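Local coordinates for malyl-CoA lyase/beta-methylmalyl-CoA lyase (Methylobacterium extorquens, PDB 5UGR), which belongs to the HpcH/HpaI aldolase/citrate lyase family, folds as a TIM barrel and binds a magnesium ion, at residues 17-22 with 254-259; 43-48 with 74-79. All coordinates share one frame; numbering follows the deposited sequence.

Interaction 1 of 2, residues 17-22 with 254-259; sequences ELAVPG and WAIHPS
Two backbone hydrogen bonds join Glu17, Ala19 and Ala255. Ala255 N donates to Glu17 O at 2.8 Å, and Ala19 N donates to Ala255 O at 3.1 Å. Ala255 thus uses both its N-H and its carbonyl on residues two apart, as a parallel pairing requires. A water extends the link past the last bridge by donating to Ala19 O and, more distantly, to Ile256 O. Of the two CA-H...O contacts, the one between these bonds brings Leu18 CA to 3.3 Å from Ala255 O; just before the first bond, Trp254 CA approaches Glu17 O in a more bent contact. This is the seam of the TIM barrel, where the first strand, 16-21, meets the eighth, 252-255, and closes the parallel sheet. On the face that carries Glu17 and Trp254, the two side chains run side by side. Glu17 CG, anti to the backbone N (chi1 176°), comes to lie over the indole face, 4.2 Å from the centroid of the five-membered ring, in a CH-pi contact. The extended chain carries the carboxylate on alongside NE1, turned 38° from the ring plane, with Glu17 CD 3.4 Å from Trp254 NE1. Both polar ends have partners elsewhere: Glu17 OE2 bonds to His14 and Trp254 NE1 to Ser162. On the other face, Leu18 CD1 rests against Ala255 CB at 4.2 Å, backed by Ile261 of helix 259-268. Back on the side of Glu17, one residue past the last bridge, Ala19 CB touches Ile256 CG2, the branch anti to its own carbonyl carbon, at 4.1 Å.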
loop_
_atom_site.group_PDB
_atom_site.type_symbol
_atom_site.label_atom_id
_atom_site.label_comp_id
_atom_site.label_asym_id
_atom_site.label_seq_id
_atom_site.Cartn_x
_atom_site.Cartn_y
_atom_site.Cartn_z
ATOM N N GLU A 17 -25.870 -1.283 -25.114
ATOM C CA GLU A 17 -24.794 -2.273 -25.337
ATOM C C GLU A 17 -25.454 -3.605 -25.576
ATOM O O GLU A 17 -25.991 -4.227 -24.637
ATOM C CB GLU A 17 -23.871 -2.278 -24.124
ATOM C CG GLU A 17 -22.766 -3.319 -24.154
ATOM C CD GLU A 17 -21.720 -3.155 -23.048
ATOM O OE1 GLU A 17 -20.872 -4.084 -22.845
ATOM O OE2 GLU A 17 -21.734 -2.077 -22.391
ATOM N N LEU A 18 -25.424 -4.053 -26.846
ATOM C CA LEU A 18 -26.133 -5.277 -27.236
ATOM C C LEU A 18 -25.191 -6.465 -27.185
ATOM O O LEU A 18 -24.118 -6.437 -27.794
ATOM C CB LEU A 18 -26.674 -5.117 -28.656
ATOM C CG LEU A 18 -27.364 -6.313 -29.278
ATOM C CD1 LEU A 18 -28.691 -6.547 -28.587
ATOM C CD2 LEU A 18 -27.588 -6.097 -30.758
ATOM N N ALA A 19 -25.628 -7.513 -26.485
ATOM C CA ALA A 19 -24.943 -8.773 -26.380
ATOM C C ALA A 19 -25.395 -9.717 -27.472
ATOM O O ALA A 19 -26.589 -9.972 -27.597
ATOM C CB ALA A 19 -25.257 -9.399 -25.050
ATOM N N VAL A 20 -24.447 -10.268 -28.223
ATOM C CA VAL A 20 -24.797 -11.180 -29.331
ATOM C C VAL A 20 -23.920 -12.440 -29.252
ATOM O O VAL A 20 -22.715 -12.334 -29.379
ATOM C CB VAL A 20 -24.621 -10.519 -30.695
ATOM C CG1 VAL A 20 -25.175 -11.454 -31.794
ATOM C CG2 VAL A 20 -25.253 -9.147 -30.784
ATOM N N PRO A 21 -24.520 -13.629 -29.104
ATOM C CA PRO A 21 -23.701 -14.817 -29.042
ATOM C C PRO A 21 -22.966 -15.146 -30.333
ATOM O O PRO A 21 -23.577 -15.178 -31.406
ATOM C CB PRO A 21 -24.653 -15.931 -28.647
ATOM C CG PRO A 21 -25.891 -15.277 -28.183
ATOM C CD PRO A 21 -25.943 -13.922 -28.861
ATOM N N GLY A 22 -21.665 -15.467 -30.206
ATOM C CA GLY A 22 -20.880 -15.811 -31.404
ATOM C C GLY A 22 -21.263 -17.113 -32.060
ATOM O O GLY A 22 -20.796 -17.445 -33.184
ATOM N N TRP A 254 -27.072 -2.471 -20.834
ATOM C CA TRP A 254 -27.128 -3.571 -21.762
ATOM C C TRP A 254 -28.540 -3.791 -22.324
ATOM O O TRP A 254 -29.534 -3.607 -21.645
ATOM C CB TRP A 254 -26.671 -4.883 -21.132
ATOM C CG TRP A 254 -25.212 -4.942 -20.800
ATOM C CD1 TRP A 254 -24.331 -3.903 -20.576
ATOM C CD2 TRP A 254 -24.489 -6.138 -20.558
ATOM N NE1 TRP A 254 -23.096 -4.402 -20.249
ATOM C CE2 TRP A 254 -23.161 -5.777 -20.217
ATOM C CE3 TRP A 254 -24.836 -7.475 -20.595
ATOM C CZ2 TRP A 254 -22.202 -6.728 -19.920
ATOM C CZ3 TRP A 254 -23.903 -8.418 -20.307
ATOM C CH2 TRP A 254 -22.590 -8.057 -19.953
ATOM N N ALA A 255 -28.537 -4.289 -23.560
ATOM C CA ALA A 255 -29.689 -4.886 -24.202
ATOM C C ALA A 255 -29.340 -6.351 -24.492
ATOM O O ALA A 255 -28.340 -6.651 -25.158
ATOM C CB ALA A 255 -30.063 -4.135 -25.478
ATOM N N ILE A 256 -30.164 -7.238 -23.993
ATOM C CA ILE A 256 -29.994 -8.671 -24.270
ATOM C C ILE A 256 -31.186 -9.219 -25.050
ATOM O O ILE A 256 -31.270 -10.430 -25.295
ATOM C CB ILE A 256 -29.672 -9.515 -23.006
ATOM C CG1 ILE A 256 -30.759 -9.429 -21.960
ATOM C CG2 ILE A 256 -28.321 -9.133 -22.389
ATOM C CD1 ILE A 256 -30.623 -10.535 -20.906
ATOM N N HIS A 257 -32.085 -8.337 -25.447
ATOM C CA HIS A 257 -33.210 -8.630 -26.361
ATOM C C HIS A 257 -33.396 -7.393 -27.194
ATOM O O HIS A 257 -33.228 -6.263 -26.694
ATOM C CB HIS A 257 -34.451 -8.878 -25.543
ATOM C CG HIS A 257 -35.637 -9.284 -26.347
ATOM N ND1 HIS A 257 -36.539 -8.378 -26.885
ATOM C CD2 HIS A 257 -36.085 -10.510 -26.689
ATOM C CE1 HIS A 257 -37.479 -9.038 -27.535
ATOM N NE2 HIS A 257 -37.232 -10.335 -27.434
ATOM N N PRO A 258 -33.697 -7.548 -28.506
ATOM C CA PRO A 258 -33.730 -6.361 -29.353
ATOM C C PRO A 258 -34.646 -5.221 -28.909
ATOM O O PRO A 258 -34.359 -4.043 -29.159
ATOM C CB PRO A 258 -34.157 -6.929 -30.728
ATOM C CG PRO A 258 -33.760 -8.355 -30.691
ATOM C CD PRO A 258 -33.932 -8.791 -29.275
ATOM N N SER A 259 -35.745 -5.558 -28.253
ATOM C CA SER A 259 -36.678 -4.561 -27.700
ATOM C C SER A 259 -36.049 -3.587 -26.708
ATOM O O SER A 259 -36.512 -2.478 -26.544
ATOM C CB SER A 259 -37.836 -5.239 -27.004
ATOM O OG SER A 259 -37.437 -5.931 -25.798
HETATM O O HOH W 1 -28.304 -11.561 -26.178
#

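Interaction 2 of 2, residues 43-48 with 74-79; sequences LEDAVA and MIRING. With MG (magnesium ion), chain B.
Leu43 N donates to Arg76 O at 3.0 Å, and Leu43 O in turn accepts from Asn78 ND2. The contact lies at the C-terminal end of the TIM-barrel strands, where the loop after strand 38-42 packs on the end of strand 72-76 and brings Asp45 to the magnesium site. Its tightly packed part surrounds Leu43. CD1 lies 4.1 Å from Ile75 CB, with the two side chains crossing obliquely, while helices 52-65 and 85-95 cover Leu43. The Asn78 bond is less direct: ND2 stands above the carbonyl plane of Leu43, 65° out of it, and the amide is shared with Asp88 through ND2 and with Lys52 through OD1. Close by, Glu44 CB presses to 3.3 Å on Ile77 O, a buried carbonyl without a polar partner in the model.

The other side is hydrated and ionic. The Glu44 chain, bent at chi2 (-117°), sets OE1 over one face of the Arg76 guanidinium, 3.3 Å from NE. The salt bridge is therefore purely electrostatic, as no N-H points at the oxygen; Arg76 NE has a further salt bridge to Asp42. Asp45 CB lies over the same face, near NH2, with its carboxylate turned 75° from the guanidinium plane. Glu44 reaches the metal through waters: one donates to both Glu44 OE2 and Asp45 OD1, another to Glu44 OE1, and both bind magnesium. Asp45 OD1 also pairs with Arg301 of the second subunit. Glu140 and Asp167 contribute the remaining protein ligands, while Asp45 OD2 binds the magnesium ion directly at 2.1 Å.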
loop_
_atom_site.group_PDB
_atom_site.type_symbol
_atom_site.label_atom_id
_atom_site.label_comp_id
_atom_site.label_asym_id
_atom_site.label_seq_id
_atom_site.Cartn_x
_atom_site.Cartn_y
_atom_site.Cartn_z
ATOM N N LEU A 43 -18.029 -14.708 -26.632
ATOM C CA LEU A 43 -17.384 -16.027 -26.616
ATOM C C LEU A 43 -17.533 -16.726 -25.300
ATOM O O LEU A 43 -17.122 -17.870 -25.160
ATOM C CB LEU A 43 -15.872 -15.853 -26.904
ATOM C CG LEU A 43 -15.566 -15.151 -28.247
ATOM C CD1 LEU A 43 -14.488 -14.088 -28.157
ATOM C CD2 LEU A 43 -15.190 -16.144 -29.251
ATOM N N GLU A 44 -18.035 -15.980 -24.320
ATOM C CA GLU A 44 -18.022 -16.372 -22.901
ATOM C C GLU A 44 -19.383 -16.933 -22.471
ATOM O O GLU A 44 -19.817 -17.974 -22.997
ATOM C CB GLU A 44 -17.438 -15.200 -22.040
ATOM C CG GLU A 44 -17.062 -15.589 -20.590
ATOM C CD GLU A 44 -17.818 -14.902 -19.475
ATOM O OE1 GLU A 44 -18.822 -14.204 -19.792
ATOM O OE2 GLU A 44 -17.412 -15.119 -18.279
ATOM N N ASP A 45 -20.084 -16.258 -21.555
ATOM C CA ASP A 45 -21.222 -16.870 -20.847
ATOM C C ASP A 45 -22.282 -17.536 -21.801
ATOM O O ASP A 45 -22.809 -18.620 -21.508
ATOM C CB ASP A 45 -21.979 -15.837 -20.009
ATOM C CG ASP A 45 -21.389 -15.546 -18.645
ATOM O OD1 ASP A 45 -20.732 -16.449 -18.057
ATOM O OD2 ASP A 45 -21.607 -14.357 -18.150
ATOM N N ALA A 46 -22.654 -16.866 -22.900
ATOM C CA ALA A 46 -23.721 -17.395 -23.753
ATOM C C ALA A 46 -23.319 -18.509 -24.658
ATOM O O ALA A 46 -24.167 -19.025 -25.375
ATOM C CB ALA A 46 -24.357 -16.252 -24.570
ATOM N N VAL A 47 -22.042 -18.899 -24.660
ATOM C CA VAL A 47 -21.568 -19.911 -25.599
ATOM C C VAL A 47 -21.107 -21.148 -24.836
ATOM O O VAL A 47 -20.237 -21.073 -23.961
ATOM C CB VAL A 47 -20.435 -19.377 -26.479
ATOM C CG1 VAL A 47 -19.953 -20.436 -27.463
ATOM C CG2 VAL A 47 -20.812 -18.106 -27.237
ATOM N N ALA A 48 -21.704 -22.291 -25.160
ATOM C CA ALA A 48 -21.351 -23.532 -24.456
ATOM C C ALA A 48 -19.906 -23.876 -24.763
ATOM O O ALA A 48 -19.453 -23.593 -25.847
ATOM C CB ALA A 48 -22.242 -24.679 -24.888
ATOM N N MET A 74 -17.078 -4.856 -30.116
ATOM C CA MET A 74 -16.358 -5.464 -29.007
ATOM C C MET A 74 -16.495 -6.985 -29.049
ATOM O O MET A 74 -17.439 -7.499 -29.636
ATOM C CB MET A 74 -16.948 -4.878 -27.699
ATOM C CG MET A 74 -16.214 -5.187 -26.389
ATOM S SD MET A 74 -16.563 -3.928 -25.125
ATOM C CE MET A 74 -18.331 -4.163 -24.891
ATOM N N ILE A 75 -15.580 -7.680 -28.382
ATOM C CA ILE A 75 -15.779 -9.092 -28.072
ATOM C C ILE A 75 -15.712 -9.275 -26.555
ATOM O O ILE A 75 -14.910 -8.598 -25.878
ATOM C CB ILE A 75 -14.730 -9.994 -28.725
ATOM C CG1 ILE A 75 -13.259 -9.560 -28.416
ATOM C CG2 ILE A 75 -14.956 -10.088 -30.224
ATOM C CD1 ILE A 75 -12.128 -10.397 -28.960
ATOM N N ARG A 76 -16.574 -10.167 -26.048
ATOM C CA ARG A 76 -16.459 -10.612 -24.652
ATOM C C ARG A 76 -15.659 -11.923 -24.704
ATOM O O ARG A 76 -16.129 -12.955 -25.192
ATOM C CB ARG A 76 -17.744 -10.778 -23.919
ATOM C CG ARG A 76 -17.497 -11.247 -22.465
ATOM C CD ARG A 76 -18.704 -11.185 -21.562
ATOM N NE ARG A 76 -19.833 -12.028 -21.999
ATOM C CZ ARG A 76 -21.010 -12.078 -21.381
ATOM N NH1 ARG A 76 -21.197 -11.361 -20.272
ATOM N NH2 ARG A 76 -22.057 -12.744 -21.880
ATOM N N ILE A 77 -14.380 -11.807 -24.318
ATOM C CA ILE A 77 -13.491 -12.948 -24.247
ATOM C C ILE A 77 -13.826 -13.870 -23.101
ATOM O O ILE A 77 -14.562 -13.507 -22.203
ATOM C CB ILE A 77 -11.998 -12.552 -24.211
ATOM C CG1 ILE A 77 -11.672 -11.705 -22.954
ATOM C CG2 ILE A 77 -11.650 -11.748 -25.449
ATOM C CD1 ILE A 77 -10.223 -11.359 -22.832
ATOM N N ASN A 78 -13.288 -15.088 -23.175
ATOM C CA ASN A 78 -13.454 -16.021 -22.076
ATOM C C ASN A 78 -12.698 -15.572 -20.827
ATOM O O ASN A 78 -11.797 -14.698 -20.878
ATOM C CB ASN A 78 -13.087 -17.433 -22.538
ATOM C CG ASN A 78 -14.241 -18.069 -23.264
ATOM O OD1 ASN A 78 -15.231 -18.534 -22.632
ATOM N ND2 ASN A 78 -14.194 -18.022 -24.600
ATOM N N GLY A 79 -13.048 -16.193 -19.721
ATOM C CA GLY A 79 -12.428 -15.841 -18.433
ATOM C C GLY A 79 -10.943 -16.183 -18.367
ATOM O O GLY A 79 -10.446 -17.102 -19.035
HETATM MG MG MG B . -20.785 -13.242 -16.569
HETATM O O HOH W 2 -19.355 -14.790 -16.309
HETATM O O HOH W 3 -19.560 -12.428 -18.006
HETATM O O HOH W 4 -23.749 -12.547 -19.343
HETATM O O HOH W 5 -22.221 -11.810 -16.996
#

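From the N terminus, the chain enters the barrel at strand 16-21, whose partner in interaction 1 is strand 252-255; 231 residues separate 17-22 from 254-259. Within that long loop, interaction 2 closes a much shorter one: 25 residues, including helix 52-65, separate 43-48 from 74-79. The smaller loop is therefore enclosed by the larger, and the two do not cross. Interaction 1 joins the first and eighth strands; interaction 2 joins the loop after the second strand to the end of the third. Their centres are 13 Å apart, and they meet directly where Trp254 CH2 lies 3.6 Å from Arg76 NH1 and Pro21 CG packs on Ala46 CB.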